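Local coordinates for carbohydrate binding protein, putative, cpb33A (Cellvibrio japonicus, PDB 5FJQ), which acts as a copper-dependent lytic polysaccharide monooxygenase important for chitin utilisation, this chain being the monooxygenase domain of a longer protein that probably binds carbohydrate, at residues Q13-E16 against N17-N21; A29-A32 against A33-G37; R50-H53 against D54-P58; D59-C63 against S64-A68; I109-Q112 against G113-H116. All coordinates share one frame; numbering follows the deposited sequence.

Interaction 1: Q13-E16 against N17-N21; sequences QCKE and NGIEN
The carboxamide of Asn17 is the flat side-chain group at this contact: it is carried on a CB that rests 3.6 Å from both Cys14 O and Gln13 O, and its OD1 edge is taken by the N-H groups of Thr23 and His24. The residues form the C-terminal end of helix 10-17, where the chain stops winding and Gly18, with a positive phi of 107°, turns it aside. At these backbone angles a side chain would press on the preceding carbonyl oxygen, so the position calls for glycine. The closing bonds differ in quality. Gly18 N to Lys15 O, at 2.9 Å, is short; Asn17 N to Gln13 O is 3.2 Å long and more bent, and the same N-H makes a weak bond to Cys14 O. Asn17 CG stands opposite the backbone N (chi1 -177°), which carries the carboxamide off the last turn to its partners just ahead of helix 25-33. That link runs beside the Cys14-Cys27 disulfide, a covalent tie between the two helices. On another side of the turn, Ile19 folds back over Lys15: its CG1 lies 3.9 Å from Lys15 CA, and its CD1 meets the aliphatic CG of Lys15. The carboxylate of Glu16 turns to a salt bridge with Lys8. A water finishes the turn, donating to Cys14 O at 3.1 Å and to Gly18 O at 2.6 Å.

Interaction 2: A29-A32 against A33-G37; sequences AAKA and AGNGG
Across the last turn of helix 25-33 the backbone keeps one regular bond, Ala33 N to Ala29 O at 3.1 Å, before Gly34 leaves helical angles with a phi of 131°. The N-H of Gly34 is shared between two carbonyls, both weakly: Ala30 O at 3.1 Å and Lys31 O at 3.3 Å. The side-chain part of the contact belongs to Asn35 and Lys31. Asn35 holds its CG between the backbone N and the carbonyl carbon (chi1 82°), a crowded position that lays the carboxamide back against the helix. CG then comes within 3.5 Å of Lys31 CA, and ND2 lies 3.4 Å from Lys31 CB, so the amide is packed on the root of the lysine while the lysine chain runs on past it. The amide N-H is not spent on the helix: ND2 donates to Ile19 O in the loop after the preceding helix. Asn35 N in turn donates to a water at 2.9 Å, which sits beside the Lys31 carbonyl. Outside the turn, Ala30 packs on Met73 and Gly34 has a backbone bond to Gly72. Here, then, is a helix C-terminus broken by glycine, in the helical excursion between the first strand and the later strands of the sandwich, consistent with the variable L2 region of AA10 monooxygenases.

Interaction 3: R50-H53 against D54-P58; sequences RDNH and DYYIP
Asn52 and His53 meet Tyr55, Tyr56 and Ile57 round a single helical turn, firmly held along the backbone and more open at its tyrosine side, where Tyr55 is exposed and a water bridges. The tight part centres on His53 O. It accepts Ile57 N at 3.0 Å in a nearly straight bond of 160°, and Tyr56 N adds a weak one. Ile57 CB lies 3.6 Å from the same oxygen, while Asn52 O takes Tyr55 N at 3.1 Å. On the other side, Asn52 CG sits between its backbone N and carbonyl carbon (chi1 46°), bringing the amide to the Tyr56 ring edge, OD1 in the ring plane 3.7 Å from CE2, with the two planes 68° apart. A water joins their far ends, accepting from Asn52 ND2 at 3.2 Å and lying 2.7 Å from Tyr56 OH. OD1 also receives Arg50 N, which helps to fix the amide's rotation. Tyr55 places CD2 over the centre of one Tyr56 face. The buried His53 ring uses ND1 for Tyr172 OH and NE2 for Tyr104 OH, so short helix 53-56 is fastened onto strands 169-178 and 102-109, with Ile57 packed on Val46 of strand 45-47 and Tyr156 of strand 152-161.

Interaction 4: D59-C63 against S64-A68; sequences DGRLC and SANRA
Arg61 crosses Asn66 with the aliphatic part of its side chain. Its CB lies 4.0 Å from Asn66 CB, and the next carbon, CG, comes closest, 3.3 Å from Asn66 OD1. The chain bends at chi2 (-57°) and brings CD past Ser64 and the same amide oxygen. NE does not bond to OD1 directly: a water accepts from NE at 3.1 Å and donates to Asn66 OD1 at 2.7 Å, while the guanidinium and amide planes are 21° apart. At the tip, NH1 forms a salt bridge with Asp74, and the charged group makes a cation-pi contact with Phe71. In this way the arginine ties the start of this loop to its later part, which carries Phe71 and Asp74.

The backbone beneath is made of two overlapping turns. A type I turn from Leu62 to Ala65 is closed by Ala65 N and Leu62 O at 3.3 Å. A type I' turn from Ser64 to Arg67 shares Ser64 and Ala65 with it and is closed by Arg67 N to Ser64 O at 2.8 Å. Its two central residues, Ala65 and Asn66, both have positive phi, as a type I' turn requires.

The loop joins helix 53-56 to strand 83-84 and is bound to the sheet from several sides: Cys63 is disulfide-bonded to Cys174 on strand 169-178, Leu62 O meets Tyr156 OH of strand 152-161, and Arg67 NH1 reaches Ala45 O on strand 45-47.

Interaction 5: I109-Q112 against G113-H116; sequences ITPQ and GYDH
Thr110 CG2 points into one face of the Tyr114 ring, 3.5 Å from its centroid and only 7° off the ring normal, a CH-pi contact with the methyl over the middle of the ring. Beside it Pro111 CD approaches Tyr114 CD1 at 4.1 Å, coming in obliquely. The ring is met by its own segment as well: His116 CE1 lies at its edge, in plane, and Tyr114 CD2 stands over the centre of the His116 ring.

Behind these contacts is a type II beta turn from Pro111 to Tyr114, closed by Tyr114 N and Pro111 O at 3.0 Å. It folds Tyr114 back, with CB 3.3 Å from Pro111 O, so that its ring can meet Thr110. Gly113 takes the third position with positive phi (91°), where a side chain would collide with Gln112 O. Its N-H donates to a water at 2.6 Å, and this water gives a weak bond to Gln112 OE1; the amide NE2 of Gln112 goes on to Thr150 OG1.

Further out, the threonine is held by its hydroxyl. OG1 is bonded to Ile154 N and to His153 ND1, both on strand 152-161, and its chi1 of 40° turns the hydroxyl that way while the methyl stands beside the backbone N, toward the ring. His116 NE2 bonds to Arg152 O, so both arms of the turn lean on the same strand. This is the surface connection between antiparallel strands 102-109 and 126-130, opened by a type II turn with glycine in its usual third place.

From the N terminus the contacts run in series, none nested or crossing. Interaction 1 ends helix 10-17 and interaction 2 ends helix 25-33; their centres are 10 Å apart and they touch, the loop after the first helix lying against the last turn of the second. Interaction 3 forms the short helix after strand 45-47, and interaction 4 follows directly, with Ile57 packing on Leu62 and Ala65 and Pro58 on Asn66. Interactions 1 and 3 lie on opposite sides of the chain's centre. Interaction 5 stands apart, at the turn between strands 102-109 and 126-130, about 8 Å from interaction 4 at the nearest atoms.

Interaction 1: Q13-E16 against N17-N21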
loop_
_atom_site.group_PDB
_atom_site.type_symbol
_atom_site.label_atom_id
_atom_site.label_comp_id
_atom_site.label_asym_id
_atom_site.label_seq_id
_atom_site.Cartn_x
_atom_site.Cartn_y
_atom_site.Cartn_z
ATOM N N GLN A 13 6.047 -4.796 -6.823
ATOM C CA GLN A 13 6.568 -4.357 -8.112
ATOM C C GLN A 13 8.093 -4.235 -8.029
ATOM O O GLN A 13 8.855 -4.804 -8.824
ATOM C CB GLN A 13 5.919 -3.035 -8.503
ATOM C CG GLN A 13 4.437 -3.170 -8.953
ATOM C CD GLN A 13 4.308 -3.855 -10.283
ATOM O OE1 GLN A 13 5.278 -4.421 -10.767
ATOM N NE2 GLN A 13 3.089 -3.826 -10.900
ATOM N N CYS A 14 8.545 -3.499 -7.077
ATOM C CA CYS A 14 10.019 -3.351 -7.020
ATOM C C CYS A 14 10.796 -4.627 -6.550
ATOM O O CYS A 14 11.902 -4.897 -7.073
ATOM C CB CYS A 14 10.402 -2.084 -6.309
ATOM S SG CYS A 14 10.264 -0.531 -7.277
ATOM N N LYS A 15 10.216 -5.407 -5.626
ATOM C CA LYS A 15 10.835 -6.672 -5.238
ATOM C C LYS A 15 11.153 -7.488 -6.470
ATOM O O LYS A 15 12.290 -7.901 -6.702
ATOM C CB LYS A 15 9.982 -7.477 -4.245
ATOM C CG LYS A 15 10.391 -8.938 -4.145
ATOM C CD LYS A 15 9.698 -9.636 -2.996
ATOM C CE LYS A 15 8.233 -10.019 -3.342
ATOM N NZ LYS A 15 8.244 -11.314 -4.147
ATOM N N GLU A 16 10.159 -7.604 -7.336
ATOM C CA GLU A 16 10.224 -8.507 -8.451
ATOM C C GLU A 16 11.113 -7.946 -9.555
ATOM O O GLU A 16 11.586 -8.685 -10.433
ATOM C CB GLU A 16 8.782 -8.638 -8.910
ATOM C CG GLU A 16 8.011 -9.669 -8.086
ATOM C CD GLU A 16 6.626 -9.911 -8.636
ATOM O OE1 GLU A 16 6.380 -9.539 -9.800
ATOM O OE2 GLU A 16 5.814 -10.481 -7.896
ATOM N N ASN A 17 11.328 -6.632 -9.544
ATOM C CA ASN A 17 12.251 -6.028 -10.502
ATOM C C ASN A 17 13.731 -6.247 -10.037
ATOM O O ASN A 17 14.662 -5.937 -10.797
ATOM C CB ASN A 17 11.966 -4.549 -10.654
ATOM C CG ASN A 17 12.865 -3.876 -11.697
ATOM O OD1 ASN A 17 13.709 -3.006 -11.364
ATOM N ND2 ASN A 17 12.698 -4.284 -12.966
ATOM N N GLY A 18 13.933 -6.767 -8.819
ATOM C CA GLY A 18 15.324 -7.033 -8.287
ATOM C C GLY A 18 15.706 -6.031 -7.207
ATOM O O GLY A 18 15.851 -4.813 -7.467
ATOM N N ILE A 19 15.860 -6.532 -5.980
ATOM C CA ILE A 19 16.089 -5.681 -4.873
ATOM C C ILE A 19 17.564 -5.197 -4.896
ATOM O O ILE A 19 17.813 -4.031 -4.675
ATOM C CB ILE A 19 15.787 -6.395 -3.541
ATOM C CG1 ILE A 19 14.289 -6.753 -3.462
ATOM C CG2 ILE A 19 16.236 -5.521 -2.354
ATOM C CD1 ILE A 19 13.974 -7.827 -2.405
ATOM N N GLU A 20 18.502 -6.099 -5.205
ATOM C CA GLU A 20 19.937 -5.726 -5.198
ATOM C C GLU A 20 20.352 -4.936 -6.460
ATOM O O GLU A 20 21.104 -3.970 -6.375
ATOM C CB GLU A 20 20.820 -6.992 -4.983
ATOM C CG GLU A 20 20.426 -7.766 -3.723
ATOM C CD GLU A 20 20.397 -6.860 -2.493
ATOM O OE1 GLU A 20 21.107 -5.847 -2.542
ATOM O OE2 GLU A 20 19.666 -7.103 -1.495
ATOM N N ASN A 21 19.842 -5.354 -7.607
ATOM C CA ASN A 21 20.223 -4.833 -8.921
ATOM C C ASN A 21 18.992 -4.526 -9.747
ATOM O O ASN A 21 18.810 -5.076 -10.801
ATOM C CB ASN A 21 21.063 -5.849 -9.683
ATOM C CG ASN A 21 22.436 -6.040 -9.064
ATOM O OD1 ASN A 21 22.770 -7.136 -8.608
ATOM N ND2 ASN A 21 23.243 -4.965 -9.033
HETATM O O HOH W 1 14.225 -2.956 -6.691
#

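Interaction 2: A29-A32 against A33-G37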
loop_
_atom_site.group_PDB
_atom_site.type_symbol
_atom_site.label_atom_id
_atom_site.label_comp_id
_atom_site.label_asym_id
_atom_site.label_seq_id
_atom_site.Cartn_x
_atom_site.Cartn_y
_atom_site.Cartn_z
ATOM N N ALA A 29 16.007 4.144 -8.073
ATOM C CA ALA A 29 15.931 5.296 -7.104
ATOM C C ALA A 29 15.580 4.779 -5.667
ATOM O O ALA A 29 16.280 5.110 -4.701
ATOM C CB ALA A 29 14.918 6.301 -7.551
ATOM N N ALA A 30 14.533 3.947 -5.579
ATOM C CA ALA A 30 14.153 3.367 -4.320
ATOM C C ALA A 30 15.342 2.638 -3.638
ATOM O O ALA A 30 15.484 2.739 -2.444
ATOM C CB ALA A 30 12.955 2.458 -4.470
ATOM N N LYS A 31 16.149 1.875 -4.390
ATOM C CA LYS A 31 17.326 1.245 -3.769
ATOM C C LYS A 31 18.200 2.255 -2.994
ATOM O O LYS A 31 18.542 2.005 -1.839
ATOM C CB LYS A 31 18.146 0.384 -4.740
ATOM C CG LYS A 31 19.459 -0.123 -4.128
ATOM C CD LYS A 31 19.886 -1.413 -4.843
ATOM C CE LYS A 31 21.100 -2.044 -4.176
ATOM N NZ LYS A 31 21.798 -1.157 -3.205
ATOM N N ALA A 32 18.491 3.394 -3.624
ATOM C CA ALA A 32 19.366 4.428 -3.094
ATOM C C ALA A 32 18.753 5.091 -1.840
ATOM O O ALA A 32 19.480 5.422 -0.897
ATOM C CB ALA A 32 19.698 5.459 -4.189
ATOM N N ALA A 33 17.426 5.240 -1.809
ATOM C CA ALA A 33 16.748 5.827 -0.641
ATOM C C ALA A 33 16.452 4.835 0.552
ATOM O O ALA A 33 16.192 5.260 1.680
ATOM C CB ALA A 33 15.487 6.549 -1.092
ATOM N N GLY A 34 16.527 3.530 0.322
ATOM C CA GLY A 34 16.195 2.565 1.400
ATOM C C GLY A 34 15.231 1.527 0.870
ATOM O O GLY A 34 14.021 1.814 0.708
ATOM N N ASN A 35 15.749 0.335 0.514
ATOM C CA ASN A 35 14.860 -0.690 0.017
ATOM C C ASN A 35 15.136 -2.104 0.567
ATOM O O ASN A 35 14.637 -3.053 0.014
ATOM C CB ASN A 35 14.891 -0.758 -1.498
ATOM C CG ASN A 35 16.100 -1.574 -2.047
ATOM O OD1 ASN A 35 17.122 -1.840 -1.318
ATOM N ND2 ASN A 35 16.022 -1.918 -3.337
ATOM N N GLY A 36 15.958 -2.255 1.605
ATOM C CA GLY A 36 16.266 -3.637 2.004
ATOM C C GLY A 36 15.014 -4.242 2.687
ATOM O O GLY A 36 14.909 -5.457 2.860
ATOM N N GLY A 37 14.060 -3.396 3.105
ATOM C CA GLY A 37 12.750 -3.974 3.518
ATOM C C GLY A 37 11.965 -4.671 2.394
ATOM O O GLY A 37 10.865 -5.175 2.611
HETATM O O HOH W 2 18.609 0.267 0.942
#

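Interaction 3: R50-H53 against D54-P58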
loop_
_atom_site.group_PDB
_atom_site.type_symbol
_atom_site.label_atom_id
_atom_site.label_comp_id
_atom_site.label_asym_id
_atom_site.label_seq_id
_atom_site.Cartn_x
_atom_site.Cartn_y
_atom_site.Cartn_z
ATOM N N ARG A 50 -4.441 1.475 16.630
ATOM C CA ARG A 50 -5.850 1.173 16.887
ATOM C C ARG A 50 -6.693 2.211 16.128
ATOM O O ARG A 50 -7.133 3.247 16.724
ATOM C CB ARG A 50 -6.144 1.171 18.400
ATOM C CG ARG A 50 -5.262 0.217 19.248
ATOM C CD ARG A 50 -5.879 -0.128 20.582
ATOM N NE ARG A 50 -5.696 0.992 21.500
ATOM C CZ ARG A 50 -6.594 1.949 21.722
ATOM N NH1 ARG A 50 -7.804 1.955 21.128
ATOM N NH2 ARG A 50 -6.294 2.916 22.585
ATOM N N ASP A 51 -6.771 2.026 14.802
ATOM C CA ASP A 51 -7.509 2.909 13.886
ATOM C C ASP A 51 -7.078 4.419 13.979
ATOM O O ASP A 51 -7.901 5.348 13.946
ATOM C CB ASP A 51 -8.998 2.658 14.186
ATOM C CG ASP A 51 -9.912 3.386 13.259
ATOM O OD1 ASP A 51 -9.651 3.397 12.045
ATOM O OD2 ASP A 51 -10.853 3.981 13.796
ATOM N N ASN A 52 -5.770 4.635 14.253
ATOM C CA ASN A 52 -5.230 5.980 14.424
ATOM C C ASN A 52 -3.878 6.058 13.729
ATOM O O ASN A 52 -2.853 6.443 14.321
ATOM C CB ASN A 52 -5.102 6.313 15.900
ATOM C CG ASN A 52 -4.484 5.185 16.700
ATOM O OD1 ASN A 52 -4.072 4.135 16.126
ATOM N ND2 ASN A 52 -4.447 5.356 18.020
ATOM N N HIS A 53 -3.879 5.592 12.487
ATOM C CA HIS A 53 -2.671 5.400 11.688
ATOM C C HIS A 53 -1.897 6.665 11.475
ATOM O O HIS A 53 -0.666 6.639 11.349
ATOM C CB HIS A 53 -3.056 4.858 10.293
ATOM C CG HIS A 53 -4.087 3.804 10.328
ATOM N ND1 HIS A 53 -3.808 2.506 10.698
ATOM C CD2 HIS A 53 -5.403 3.835 10.000
ATOM C CE1 HIS A 53 -4.919 1.796 10.640
ATOM N NE2 HIS A 53 -5.892 2.566 10.189
ATOM N N ASP A 54 -2.592 7.794 11.422
ATOM C CA ASP A 54 -1.881 9.050 11.169
ATOM C C ASP A 54 -1.052 9.539 12.336
ATOM O O ASP A 54 -0.175 10.357 12.135
ATOM C CB ASP A 54 -2.785 10.192 10.695
ATOM C CG ASP A 54 -3.847 10.543 11.707
ATOM O OD1 ASP A 54 -4.113 9.749 12.642
ATOM O OD2 ASP A 54 -4.438 11.621 11.564
ATOM N N TYR A 55 -1.349 9.089 13.549
ATOM C CA TYR A 55 -0.487 9.386 14.686
ATOM C C TYR A 55 0.918 8.763 14.532
ATOM O O TYR A 55 1.945 9.419 14.802
ATOM C CB TYR A 55 -1.140 8.984 16.049
ATOM C CG TYR A 55 -0.178 9.230 17.190
ATOM C CD1 TYR A 55 -0.050 10.540 17.714
ATOM C CD2 TYR A 55 0.566 8.207 17.776
ATOM C CE1 TYR A 55 0.831 10.815 18.751
ATOM C CE2 TYR A 55 1.517 8.492 18.798
ATOM C CZ TYR A 55 1.599 9.811 19.314
ATOM O OH TYR A 55 2.512 10.230 20.360
ATOM N N TYR A 56 0.955 7.493 14.111
ATOM C CA TYR A 56 2.165 6.707 14.034
ATOM C C TYR A 56 2.967 6.935 12.735
ATOM O O TYR A 56 4.212 6.860 12.777
ATOM C CB TYR A 56 1.835 5.202 14.189
ATOM C CG TYR A 56 1.315 4.893 15.566
ATOM C CD1 TYR A 56 2.199 4.727 16.635
ATOM C CD2 TYR A 56 -0.053 4.842 15.825
ATOM C CE1 TYR A 56 1.733 4.459 17.892
ATOM C CE2 TYR A 56 -0.536 4.568 17.110
ATOM C CZ TYR A 56 0.361 4.385 18.126
ATOM O OH TYR A 56 -0.087 4.174 19.433
ATOM N N ILE A 57 2.256 7.167 11.598
ATOM C CA ILE A 57 2.881 7.406 10.302
ATOM C C ILE A 57 2.866 8.878 9.848
ATOM O O ILE A 57 1.777 9.429 9.539
ATOM C CB ILE A 57 2.231 6.548 9.192
ATOM C CG1 ILE A 57 2.248 5.035 9.532
ATOM C CG2 ILE A 57 2.771 6.961 7.807
ATOM C CD1 ILE A 57 1.376 4.226 8.581
ATOM N N PRO A 58 4.065 9.497 9.726
ATOM C CA PRO A 58 4.142 10.940 9.302
ATOM C C PRO A 58 3.675 11.096 7.865
ATOM O O PRO A 58 3.790 10.131 7.100
ATOM C CB PRO A 58 5.655 11.250 9.435
ATOM C CG PRO A 58 6.167 10.260 10.446
ATOM C CD PRO A 58 5.394 8.985 10.138
HETATM O O HOH W 3 -2.648 3.302 19.758
#

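Interaction 4: D59-C63 against S64-A68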
loop_
_atom_site.group_PDB
_atom_site.type_symbol
_atom_site.label_atom_id
_atom_site.label_comp_id
_atom_site.label_asym_id
_atom_site.label_seq_id
_atom_site.Cartn_x
_atom_site.Cartn_y
_atom_site.Cartn_z
ATOM N N ASP A 59 3.155 12.240 7.450
ATOM C CA ASP A 59 2.970 12.419 5.980
ATOM C C ASP A 59 4.291 12.161 5.234
ATOM O O ASP A 59 5.392 12.437 5.766
ATOM C CB ASP A 59 2.511 13.829 5.622
ATOM C CG ASP A 59 1.114 14.120 6.076
ATOM O OD1 ASP A 59 0.152 13.394 5.748
ATOM O OD2 ASP A 59 0.970 15.141 6.764
ATOM N N GLY A 60 4.227 11.739 3.991
ATOM C CA GLY A 60 5.450 11.456 3.257
ATOM C C GLY A 60 6.048 10.118 3.645
ATOM O O GLY A 60 7.065 9.738 3.088
ATOM N N ARG A 61 5.438 9.413 4.613
ATOM C CA ARG A 61 5.899 8.064 5.036
ATOM C C ARG A 61 4.805 6.933 4.960
ATOM O O ARG A 61 4.900 5.869 5.624
ATOM C CB ARG A 61 6.568 8.136 6.446
ATOM C CG ARG A 61 7.846 8.968 6.536
ATOM C CD ARG A 61 8.945 8.511 5.566
ATOM N NE ARG A 61 10.131 9.366 5.643
ATOM C CZ ARG A 61 11.104 9.421 4.729
ATOM N NH1 ARG A 61 11.023 8.682 3.643
ATOM N NH2 ARG A 61 12.140 10.261 4.889
ATOM N N LEU A 62 3.766 7.151 4.137
ATOM C CA LEU A 62 2.653 6.303 4.116
ATOM C C LEU A 62 3.109 4.972 3.480
ATOM O O LEU A 62 2.878 3.917 4.022
ATOM C CB LEU A 62 1.598 6.980 3.288
ATOM C CG LEU A 62 0.572 7.701 4.128
ATOM C CD1 LEU A 62 1.046 9.005 4.758
ATOM C CD2 LEU A 62 -0.746 7.902 3.347
ATOM N N CYS A 63 3.931 5.058 2.448
ATOM C CA CYS A 63 4.346 3.838 1.756
ATOM C C CYS A 63 5.379 2.979 2.475
ATOM O O CYS A 63 5.458 1.776 2.197
ATOM C CB CYS A 63 4.838 4.207 0.350
ATOM S SG CYS A 63 3.592 4.921 -0.771
ATOM N N SER A 64 6.208 3.565 3.339
ATOM C CA SER A 64 7.187 2.815 4.147
ATOM C C SER A 64 6.655 2.496 5.546
ATOM O O SER A 64 7.363 1.892 6.345
ATOM C CB SER A 64 8.472 3.643 4.347
ATOM O OG SER A 64 8.158 4.975 4.814
ATOM N N ALA A 65 5.434 2.968 5.840
ATOM C CA ALA A 65 4.899 2.952 7.207
ATOM C C ALA A 65 5.996 3.492 8.162
ATOM O O ALA A 65 6.116 3.036 9.268
ATOM C CB ALA A 65 4.479 1.545 7.586
ATOM N N ASN A 66 6.827 4.409 7.650
ATOM C CA ASN A 66 7.919 5.072 8.387
ATOM C C ASN A 66 9.075 4.144 8.783
ATOM O O ASN A 66 9.853 4.432 9.723
ATOM C CB ASN A 66 7.380 5.861 9.598
ATOM C CG ASN A 66 8.338 6.951 10.073
ATOM O OD1 ASN A 66 9.081 7.552 9.281
ATOM N ND2 ASN A 66 8.274 7.258 11.367
ATOM N N ARG A 67 9.228 3.053 8.024
ATOM C CA ARG A 67 10.328 2.149 8.223
ATOM C C ARG A 67 11.467 2.487 7.279
ATOM O O ARG A 67 11.242 2.569 6.090
ATOM C CB ARG A 67 9.836 0.730 7.977
ATOM C CG ARG A 67 8.734 0.413 8.997
ATOM C CD ARG A 67 7.926 -0.789 8.693
ATOM N NE ARG A 67 8.757 -1.975 8.815
ATOM C CZ ARG A 67 8.651 -2.921 9.764
ATOM N NH1 ARG A 67 7.718 -2.882 10.725
ATOM N NH2 ARG A 67 9.464 -3.978 9.719
ATOM N N ALA A 68 12.688 2.679 7.796
ATOM C CA ALA A 68 13.733 3.250 6.958
ATOM C C ALA A 68 14.161 2.374 5.758
ATOM O O ALA A 68 14.541 2.872 4.671
ATOM C CB ALA A 68 14.942 3.664 7.834
HETATM O O HOH W 4 10.377 9.819 8.714
#

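Interaction 5: I109-Q112 against G113-H116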
loop_
_atom_site.group_PDB
_atom_site.type_symbol
_atom_site.label_atom_id
_atom_site.label_comp_id
_atom_site.label_asym_id
_atom_site.label_seq_id
_atom_site.Cartn_x
_atom_site.Cartn_y
_atom_site.Cartn_z
ATOM N N ILE A 109 -7.619 6.389 -2.249
ATOM C CA ILE A 109 -7.075 6.797 -3.555
ATOM C C ILE A 109 -6.804 8.296 -3.574
ATOM O O ILE A 109 -7.457 9.054 -2.833
ATOM C CB ILE A 109 -7.971 6.380 -4.764
ATOM C CG1 ILE A 109 -7.178 6.572 -6.073
ATOM C CG2 ILE A 109 -9.294 7.173 -4.778
ATOM C CD1 ILE A 109 -7.749 5.858 -7.304
ATOM N N THR A 110 -5.762 8.677 -4.336
ATOM C CA THR A 110 -5.479 10.010 -4.794
ATOM C C THR A 110 -6.627 10.653 -5.625
ATOM O O THR A 110 -7.459 9.969 -6.260
ATOM C CB THR A 110 -4.184 9.982 -5.598
ATOM O OG1 THR A 110 -4.157 8.799 -6.401
ATOM C CG2 THR A 110 -2.963 9.863 -4.634
ATOM N N PRO A 111 -6.675 11.996 -5.629
ATOM C CA PRO A 111 -7.719 12.699 -6.359
ATOM C C PRO A 111 -7.356 12.839 -7.813
ATOM O O PRO A 111 -6.172 12.864 -8.152
ATOM C CB PRO A 111 -7.700 14.120 -5.704
ATOM C CG PRO A 111 -6.296 14.280 -5.195
ATOM C CD PRO A 111 -5.811 12.904 -4.830
ATOM N N GLN A 112 -8.373 12.980 -8.658
ATOM C CA GLN A 112 -8.175 13.406 -10.020
ATOM C C GLN A 112 -7.269 14.650 -10.072
ATOM O O GLN A 112 -7.337 15.565 -9.202
ATOM C CB GLN A 112 -9.546 13.627 -10.659
ATOM C CG GLN A 112 -9.512 13.998 -12.104
ATOM C CD GLN A 112 -8.814 12.967 -12.969
ATOM O OE1 GLN A 112 -8.513 11.863 -12.522
ATOM N NE2 GLN A 112 -8.494 13.359 -14.193
ATOM N N GLY A 113 -6.341 14.637 -11.033
ATOM C CA GLY A 113 -5.303 15.672 -11.082
ATOM C C GLY A 113 -4.011 15.380 -10.334
ATOM O O GLY A 113 -3.030 16.053 -10.565
ATOM N N TYR A 114 -3.994 14.385 -9.446
ATOM C CA TYR A 114 -2.792 14.083 -8.669
ATOM C C TYR A 114 -1.545 14.064 -9.539
ATOM O O TYR A 114 -1.514 13.368 -10.560
ATOM C CB TYR A 114 -2.915 12.692 -7.993
ATOM C CG TYR A 114 -1.810 12.417 -6.982
ATOM C CD1 TYR A 114 -1.814 13.053 -5.760
ATOM C CD2 TYR A 114 -0.760 11.523 -7.268
ATOM C CE1 TYR A 114 -0.802 12.840 -4.834
ATOM C CE2 TYR A 114 0.252 11.271 -6.329
ATOM C CZ TYR A 114 0.206 11.926 -5.107
ATOM O OH TYR A 114 1.182 11.754 -4.122
ATOM N N ASP A 115 -0.478 14.721 -9.086
ATOM C CA ASP A 115 0.676 14.931 -9.983
ATOM C C ASP A 115 2.001 14.319 -9.530
ATOM O O ASP A 115 3.006 14.620 -10.123
ATOM C CB ASP A 115 0.857 16.433 -10.313
ATOM C CG ASP A 115 1.442 17.246 -9.153
ATOM O OD1 ASP A 115 1.681 16.722 -8.039
ATOM O OD2 ASP A 115 1.672 18.444 -9.361
ATOM N N HIS A 116 2.020 13.501 -8.480
ATOM C CA HIS A 116 3.222 12.716 -8.142
ATOM C C HIS A 116 4.441 13.545 -7.879
ATOM O O HIS A 116 5.559 13.073 -8.100
ATOM C CB HIS A 116 3.508 11.708 -9.287
ATOM C CG HIS A 116 2.390 10.768 -9.475
ATOM N ND1 HIS A 116 2.220 9.672 -8.654
ATOM C CD2 HIS A 116 1.298 10.837 -10.269
ATOM C CE1 HIS A 116 1.093 9.070 -8.988
ATOM N NE2 HIS A 116 0.522 9.751 -9.971
HETATM O O HOH W 5 -5.382 12.643 -12.453
#